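Local coordinates for mandelate racemase / muconate lactonizing enzyme family protein (Agrobacterium tumefaciens, PDB 4DXK) that probably acts as a lyase or isomerase of the mandelate racemase subgroup of the enolase superfamily, its exact substrate being unassigned, at residues I61-L64 with A65-V69; I103-L107 with G108-R112; A196-P199 with F200-I203. All blocks are in the same frame, centred on the assembly; numbering follows the deposited sequence.

Contact 1 (I61-L64 with A65-V69); sequences IDLL and AQDLV
Leu63 meets Gln66 and Asp67 within two turns of one alpha helix, 61-68, in the N-terminal capping domain of this enolase-superfamily protein. The contact is local. The backbone bonds run i to i+4, while the Leu63 side chain meets Gln66 at i+3 and Asp67 at i+4. Ala65 N donates to Ile61 O at 2.9 Å, Gln66 N to Asp62 O, and Asp67 N to Leu63 O at 2.8 Å. The last bond, Leu68 N to Leu64 O, is weak, bent to 126° at the hydrogen. On the inner side Ile61 packs on helix 79-99 and Leu64 on helix 38-53, while Leu68 touches both. Asp62 forms a salt bridge with Lys303 and is hydrogen-bonded to Asn335 of the second subunit. The carboxylate of Asp67 is shared, OD2 pairing with Arg56 and OD1 with Arg184 of the third subunit, which probably stabilises its negative charge. Leu63 has CG anti to its own N (chi1 -180°), which places the isobutyl group beside that carboxylate. CG of Leu63 lies 3.7 Å from OD2 of Asp67, and the CD1 methyl of Leu63 is 3.9 Å from OE1 of Gln66.

Contact 2 (I103-L107 with G108-R112); sequences IAQLL and GGFSR
A Schellman motif closes the short helix that begins at Ile103. It joins Ala104 and Gln105 to Gly108 and Gly109, and the chain then runs on toward strand 115-118. Gly109 N donates to Ala104 O at 3.1 Å, in the carbonyl plane and on a lone pair. Gly108 N reaches Gln105 O at 3.0 Å from above the carbonyl plane, 57° out of it. Both glycines have positive phi, 132° at Gly108, a conformation that glycine adopts readily. Beyond the turn, Phe110 lays one face of its ring over the CB methyl of Ala104. This CH-pi contact is 3.8 Å from CB to the ring centroid, near the normal. The bend of Gln105 at chi2 (60°) folds its amide back to Gly109, with NE2 of Gln105 3.8 Å from CA of Gly109. One water links the two sides: it donates to Gln105 OE1 at 2.8 Å and accepts from Phe110 N at 2.9 Å. Gln105 NE2 bonds to Leu59 O of the second subunit. The Gln105 amide therefore uses both ends: its oxygen reaches the Phe110 backbone through water, and its nitrogen ties the helix to a neighbouring chain.

Contact 3 (A196-P199 with F200-I203); sequences ALEP and FEKI
Leu197 and Phe200 meet on helix 190-207, on the outside of the C-terminal barrel domain, where a proline kinks the helix. The backbone bonds come first. Pro199 has no N-H to give, so its nitrogen makes no bond to the preceding turn. Phe200 N makes only a weak bond, to Leu197 O, bent to 123° at the hydrogen. The i to i+4 pattern returns at Glu201, whose N donates to the same Leu197 O at 3.3 Å, in the carbonyl plane. Lys202 N donates to Glu198 O at 2.9 Å, and Ile203 N to Pro199 O.

The Phe200 ring makes a second kind of contact, ring edge to carbonyl oxygen. Its CE2 lies 3.6 Å from Ala196 O, near the ring plane. A chi1 of -61° sets CG anti to the carbonyl carbon, which directs the ring back along the helix.

Apolar packing lies on the inner face. The nearest approach of the Leu197 and Phe200 side chains is loose, CD2 to CD2 at 4.4 Å. Phe200 also packs on strands 170-173 and 212-216, and Ile203 on these strands and on helix 156-165.

Charged side chains line the outer face. Lys202 bends at chi3 and chi4, which brings its NZ 3.8 Å from CB of Glu198. Its NZ stays 4.2 Å from OE1 of Glu198, beyond a salt bridge. Glu201 is modelled in two conformers, and the place of its carboxylate beside Glu198 is doubtful.

Glu198 and Lys202 thus form no salt bridge, and their attraction is probably modest. The backbone bonds hold the helix together past the proline. Phe200 and Ile203 tie it to strands 170-173 and 212-216.

The three contacts follow one another along the chain without touching. Contacts 1 and 2 have centres 21 Å apart and nearest atoms about 7 Å apart. Both face the second subunit: Asp62 of contact 1 packs there on Leu107, a residue of contact 2 in that copy. They therefore belong to the oligomer interface, and contact 1 also meets the third subunit. Contact 3 touches no other chain. Its centre lies 46 Å from that of contact 1, across the chain's centre, and 39 Å from that of contact 2. Phe200 is about 14 Å from a bound sodium ion. Glu216, Glu242 and Glu268 bind sodium, a carboxylate site that in enolase-superfamily relatives holds the active-site metal. Glu216 ends strand 212-216, on which Phe200 packs.

Contact 1 (I61-L64 with A65-V69)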
loop_
_atom_site.group_PDB
_atom_site.type_symbol
_atom_site.label_atom_id
_atom_site.label_comp_id
_atom_site.label_asym_id
_atom_site.label_seq_id
_atom_site.Cartn_x
_atom_site.Cartn_y
_atom_site.Cartn_z
ATOM N N ILE A 61 -13.967 18.656 33.038
ATOM C CA ILE A 61 -12.836 19.109 32.231
ATOM C C ILE A 61 -12.900 18.613 30.790
ATOM O O ILE A 61 -12.776 19.394 29.847
ATOM C CB ILE A 61 -11.481 18.750 32.883
ATOM C CG1 ILE A 61 -11.369 19.411 34.260
ATOM C CG2 ILE A 61 -10.315 19.175 31.987
ATOM C CD1 ILE A 61 -10.014 19.211 34.936
ATOM N N ASP A 62 -13.107 17.313 30.616
ATOM C CA ASP A 62 -13.209 16.749 29.273
ATOM C C ASP A 62 -14.361 17.379 28.498
ATOM O O ASP A 62 -14.238 17.654 27.299
ATOM C CB ASP A 62 -13.383 15.232 29.336
ATOM C CG ASP A 62 -12.081 14.516 29.622
ATOM O OD1 ASP A 62 -11.041 14.881 29.029
ATOM O OD2 ASP A 62 -12.089 13.583 30.448
ATOM N N LEU A 63 -15.474 17.631 29.177
ATOM C CA LEU A 63 -16.629 18.237 28.522
ATOM C C LEU A 63 -16.342 19.681 28.091
ATOM O O LEU A 63 -16.669 20.084 26.971
ATOM C CB LEU A 63 -17.849 18.200 29.442
ATOM C CG LEU A 63 -19.132 18.803 28.871
ATOM C CD1 LEU A 63 -19.586 18.033 27.637
ATOM C CD2 LEU A 63 -20.224 18.849 29.932
ATOM N N LEU A 64 -15.726 20.463 28.971
ATOM C CA LEU A 64 -15.384 21.842 28.635
ATOM C C LEU A 64 -14.382 21.898 27.485
ATOM O O LEU A 64 -14.492 22.775 26.623
ATOM C CB LEU A 64 -14.866 22.599 29.863
ATOM C CG LEU A 64 -15.972 23.078 30.808
ATOM C CD1 LEU A 64 -15.425 23.457 32.186
ATOM C CD2 LEU A 64 -16.729 24.263 30.197
ATOM N N ALA A 65 -13.424 20.974 27.446
ATOM C CA ALA A 65 -12.493 20.932 26.323
ATOM C C ALA A 65 -13.262 20.694 25.018
ATOM O O ALA A 65 -13.042 21.381 24.016
ATOM C CB ALA A 65 -11.444 19.853 26.530
ATOM N N GLN A 66 -14.186 19.742 25.042
ATOM C CA GLN A 66 -15.019 19.456 23.880
ATOM C C GLN A 66 -15.837 20.682 23.482
ATOM O O GLN A 66 -15.943 21.014 22.290
ATOM C CB GLN A 66 -15.943 18.288 24.216
ATOM C CG GLN A 66 -16.730 17.677 23.059
ATOM C CD GLN A 66 -17.631 16.550 23.548
ATOM O OE1 GLN A 66 -17.707 16.286 24.750
ATOM N NE2 GLN A 66 -18.316 15.889 22.624
ATOM N N ASP A 67 -16.408 21.364 24.469
ATOM C CA ASP A 67 -17.293 22.496 24.212
ATOM C C ASP A 67 -16.579 23.708 23.611
ATOM O O ASP A 67 -17.236 24.591 23.047
ATOM C CB ASP A 67 -18.037 22.912 25.489
ATOM C CG ASP A 67 -19.121 21.928 25.892
ATOM O OD1 ASP A 67 -19.511 21.098 25.055
ATOM O OD2 ASP A 67 -19.591 22.011 27.049
ATOM N N LEU A 68 -15.252 23.768 23.738
ATOM C CA LEU A 68 -14.492 24.902 23.207
ATOM C C LEU A 68 -13.849 24.627 21.847
ATOM O O LEU A 68 -13.259 25.531 21.259
ATOM C CB LEU A 68 -13.445 25.389 24.218
ATOM C CG LEU A 68 -14.019 25.982 25.508
ATOM C CD1 LEU A 68 -12.885 26.411 26.422
ATOM C CD2 LEU A 68 -14.946 27.162 25.212
ATOM N N VAL A 69 -13.938 23.395 21.349
ATOM C CA VAL A 69 -13.426 23.112 20.010
ATOM C C VAL A 69 -14.189 23.955 18.989
ATOM O O VAL A 69 -15.415 23.962 18.970
ATOM C CB VAL A 69 -13.542 21.624 19.653
ATOM C CG1 VAL A 69 -13.148 21.400 18.203
ATOM C CG2 VAL A 69 -12.671 20.761 20.584
#

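Contact 2 (I103-L107 with G108-R112)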
loop_
_atom_site.group_PDB
_atom_site.type_symbol
_atom_site.label_atom_id
_atom_site.label_comp_id
_atom_site.label_asym_id
_atom_site.label_seq_id
_atom_site.Cartn_x
_atom_site.Cartn_y
_atom_site.Cartn_z
ATOM N N ILE A 103 -1.345 18.150 40.279
ATOM C CA ILE A 103 -1.795 17.729 38.953
ATOM C C ILE A 103 -1.244 16.355 38.539
ATOM O O ILE A 103 -1.986 15.537 37.995
ATOM C CB ILE A 103 -1.531 18.813 37.883
ATOM C CG1 ILE A 103 -2.493 19.989 38.090
ATOM C CG2 ILE A 103 -1.669 18.254 36.468
ATOM C CD1 ILE A 103 -2.116 21.236 37.321
ATOM N N ALA A 104 0.029 16.081 38.819
ATOM C CA ALA A 104 0.600 14.797 38.416
ATOM C C ALA A 104 -0.192 13.632 39.003
ATOM O O ALA A 104 -0.349 12.596 38.368
ATOM C CB ALA A 104 2.060 14.701 38.814
ATOM N N GLN A 105 -0.694 13.797 40.222
ATOM C CA GLN A 105 -1.517 12.759 40.825
ATOM C C GLN A 105 -2.830 12.586 40.067
ATOM O O GLN A 105 -3.241 11.465 39.760
ATOM C CB GLN A 105 -1.800 13.052 42.299
ATOM C CG GLN A 105 -2.678 11.975 42.930
ATOM C CD GLN A 105 -2.025 10.604 42.864
ATOM O OE1 GLN A 105 -0.921 10.423 43.357
ATOM N NE2 GLN A 105 -2.698 9.648 42.242
ATOM N N LEU A 106 -3.487 13.693 39.751
ATOM C CA LEU A 106 -4.765 13.637 39.065
ATOM C C LEU A 106 -4.638 13.051 37.666
ATOM O O LEU A 106 -5.608 12.518 37.143
ATOM C CB LEU A 106 -5.417 15.023 39.028
ATOM C CG LEU A 106 -5.787 15.596 40.397
ATOM C CD1 LEU A 106 -6.456 16.941 40.201
ATOM C CD2 LEU A 106 -6.688 14.639 41.176
ATOM N N LEU A 107 -3.458 13.148 37.058
ATOM C CA LEU A 107 -3.223 12.530 35.756
ATOM C C LEU A 107 -3.109 11.003 35.814
ATOM O O LEU A 107 -3.187 10.344 34.771
ATOM C CB LEU A 107 -1.975 13.120 35.090
ATOM C CG LEU A 107 -2.047 14.603 34.742
ATOM C CD1 LEU A 107 -0.684 15.097 34.293
ATOM C CD2 LEU A 107 -3.103 14.880 33.689
ATOM N N GLY A 108 -2.920 10.441 37.004
ATOM C CA GLY A 108 -2.713 9.007 37.168
ATOM C C GLY A 108 -1.547 8.632 38.063
ATOM O O GLY A 108 -1.204 7.445 38.191
ATOM N N GLY A 109 -0.935 9.620 38.706
ATOM C CA GLY A 109 0.079 9.351 39.704
ATOM C C GLY A 109 1.480 9.781 39.323
ATOM O O GLY A 109 1.777 9.986 38.142
ATOM N N PHE A 110 2.342 9.922 40.321
ATOM C CA PHE A 110 3.753 10.216 40.088
ATOM C C PHE A 110 4.476 8.947 39.665
ATOM O O PHE A 110 4.964 8.188 40.516
ATOM C CB PHE A 110 4.405 10.750 41.362
ATOM C CG PHE A 110 4.006 12.154 41.718
ATOM C CD1 PHE A 110 2.844 12.405 42.445
ATOM C CD2 PHE A 110 4.820 13.222 41.366
ATOM C CE1 PHE A 110 2.491 13.706 42.795
ATOM C CE2 PHE A 110 4.472 14.527 41.701
ATOM C CZ PHE A 110 3.305 14.772 42.421
ATOM N N SER A 111 4.581 8.713 38.364
ATOM C CA SER A 111 5.299 7.546 37.879
ATOM C C SER A 111 6.795 7.663 38.142
ATOM O O SER A 111 7.496 6.655 38.227
ATOM C CB SER A 111 4.990 7.319 36.409
ATOM O OG SER A 111 3.587 7.180 36.232
ATOM N N ARG A 112 7.267 8.897 38.280
ATOM C CA ARG A 112 8.624 9.195 38.729
ATOM C C ARG A 112 8.513 10.455 39.581
ATOM O O ARG A 112 7.539 11.209 39.472
ATOM C CB ARG A 112 9.564 9.408 37.529
ATOM C CG ARG A 112 9.084 10.493 36.558
ATOM C CD ARG A 112 9.917 10.575 35.273
ATOM N NE ARG A 112 9.868 9.327 34.520
ATOM C CZ ARG A 112 8.883 8.980 33.699
ATOM N NH1 ARG A 112 7.856 9.791 33.487
ATOM N NH2 ARG A 112 8.926 7.805 33.080
HETATM O O HOH W 1 1.383 8.989 42.845
#

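Contact 3 (A196-P199 with F200-I203)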
loop_
_atom_site.group_PDB
_atom_site.type_symbol
_atom_site.label_atom_id
_atom_site.label_comp_id
_atom_site.label_asym_id
_atom_site.label_seq_id
_atom_site.Cartn_x
_atom_site.Cartn_y
_atom_site.Cartn_z
ATOM N N ALA A 196 27.863 25.588 9.676
ATOM C CA ALA A 196 26.840 25.240 10.658
ATOM C C ALA A 196 27.143 23.929 11.400
ATOM O O ALA A 196 26.599 23.687 12.480
ATOM C CB ALA A 196 25.480 25.185 9.994
ATOM N N LEU A 197 28.017 23.097 10.835
ATOM C CA LEU A 197 28.412 21.853 11.494
ATOM C C LEU A 197 29.480 22.075 12.564
ATOM O O LEU A 197 29.685 21.215 13.424
ATOM C CB LEU A 197 28.905 20.833 10.468
ATOM C CG LEU A 197 27.871 20.301 9.481
ATOM C CD1 LEU A 197 28.539 19.402 8.452
ATOM C CD2 LEU A 197 26.770 19.550 10.210
ATOM N N GLU A 198 30.161 23.213 12.518
ATOM C CA GLU A 198 31.248 23.465 13.460
ATOM C C GLU A 198 30.894 23.375 14.957
ATOM O O GLU A 198 31.689 22.852 15.731
ATOM C CB GLU A 198 31.960 24.771 13.110
ATOM C CG GLU A 198 32.689 24.689 11.768
ATOM C CD GLU A 198 33.631 25.850 11.522
ATOM O OE1 GLU A 198 33.257 26.999 11.834
ATOM O OE2 GLU A 198 34.744 25.607 11.012
ATOM N N PRO A 199 29.703 23.855 15.373
ATOM C CA PRO A 199 29.377 23.663 16.793
ATOM C C PRO A 199 29.340 22.192 17.209
ATOM O O PRO A 199 29.696 21.876 18.343
ATOM C CB PRO A 199 27.979 24.275 16.915
ATOM C CG PRO A 199 27.922 25.293 15.831
ATOM C CD PRO A 199 28.726 24.731 14.699
ATOM N N PHE A 200 28.888 21.313 16.318
ATOM C CA PHE A 200 28.859 19.889 16.627
ATOM C C PHE A 200 30.280 19.355 16.822
ATOM O O PHE A 200 30.544 18.588 17.754
ATOM C CB PHE A 200 28.130 19.122 15.525
ATOM C CG PHE A 200 26.698 19.539 15.354
ATOM C CD1 PHE A 200 25.692 18.940 16.096
ATOM C CD2 PHE A 200 26.360 20.553 14.467
ATOM C CE1 PHE A 200 24.371 19.338 15.948
ATOM C CE2 PHE A 200 25.045 20.953 14.318
ATOM C CZ PHE A 200 24.050 20.348 15.056
ATOM N N GLU A 201 31.187 19.758 15.936
ATOM C CA GLU A 201 32.593 19.375 16.039
ATOM C C GLU A 201 33.171 19.833 17.368
ATOM O O GLU A 201 33.853 19.075 18.060
ATOM C CB GLU A 201 33.390 20.005 14.899
ATOM C CG GLU A 201 33.050 19.458 13.532
ATOM C CD GLU A 201 33.360 20.438 12.419
ATOM O OE1 GLU A 201 34.337 21.208 12.548
ATOM O OE2 GLU A 201 32.618 20.434 11.415
ATOM N N LYS A 202 32.892 21.083 17.718
ATOM C CA LYS A 202 33.439 21.671 18.938
ATOM C C LYS A 202 32.896 20.980 20.194
ATOM O O LYS A 202 33.643 20.707 21.132
ATOM C CB LYS A 202 33.191 23.185 18.978
ATOM C CG LYS A 202 33.836 23.952 17.819
ATOM C CD LYS A 202 33.791 25.465 18.025
ATOM C CE LYS A 202 33.572 26.205 16.705
ATOM N NZ LYS A 202 34.599 25.860 15.685
ATOM N N ILE A 203 31.603 20.668 20.208
ATOM C CA ILE A 203 31.024 19.964 21.350
ATOM C C ILE A 203 31.630 18.572 21.504
ATOM O O ILE A 203 32.024 18.181 22.603
ATOM C CB ILE A 203 29.490 19.845 21.231
ATOM C CG1 ILE A 203 28.844 21.227 21.338
ATOM C CG2 ILE A 203 28.939 18.921 22.314
ATOM C CD1 ILE A 203 27.398 21.274 20.860
#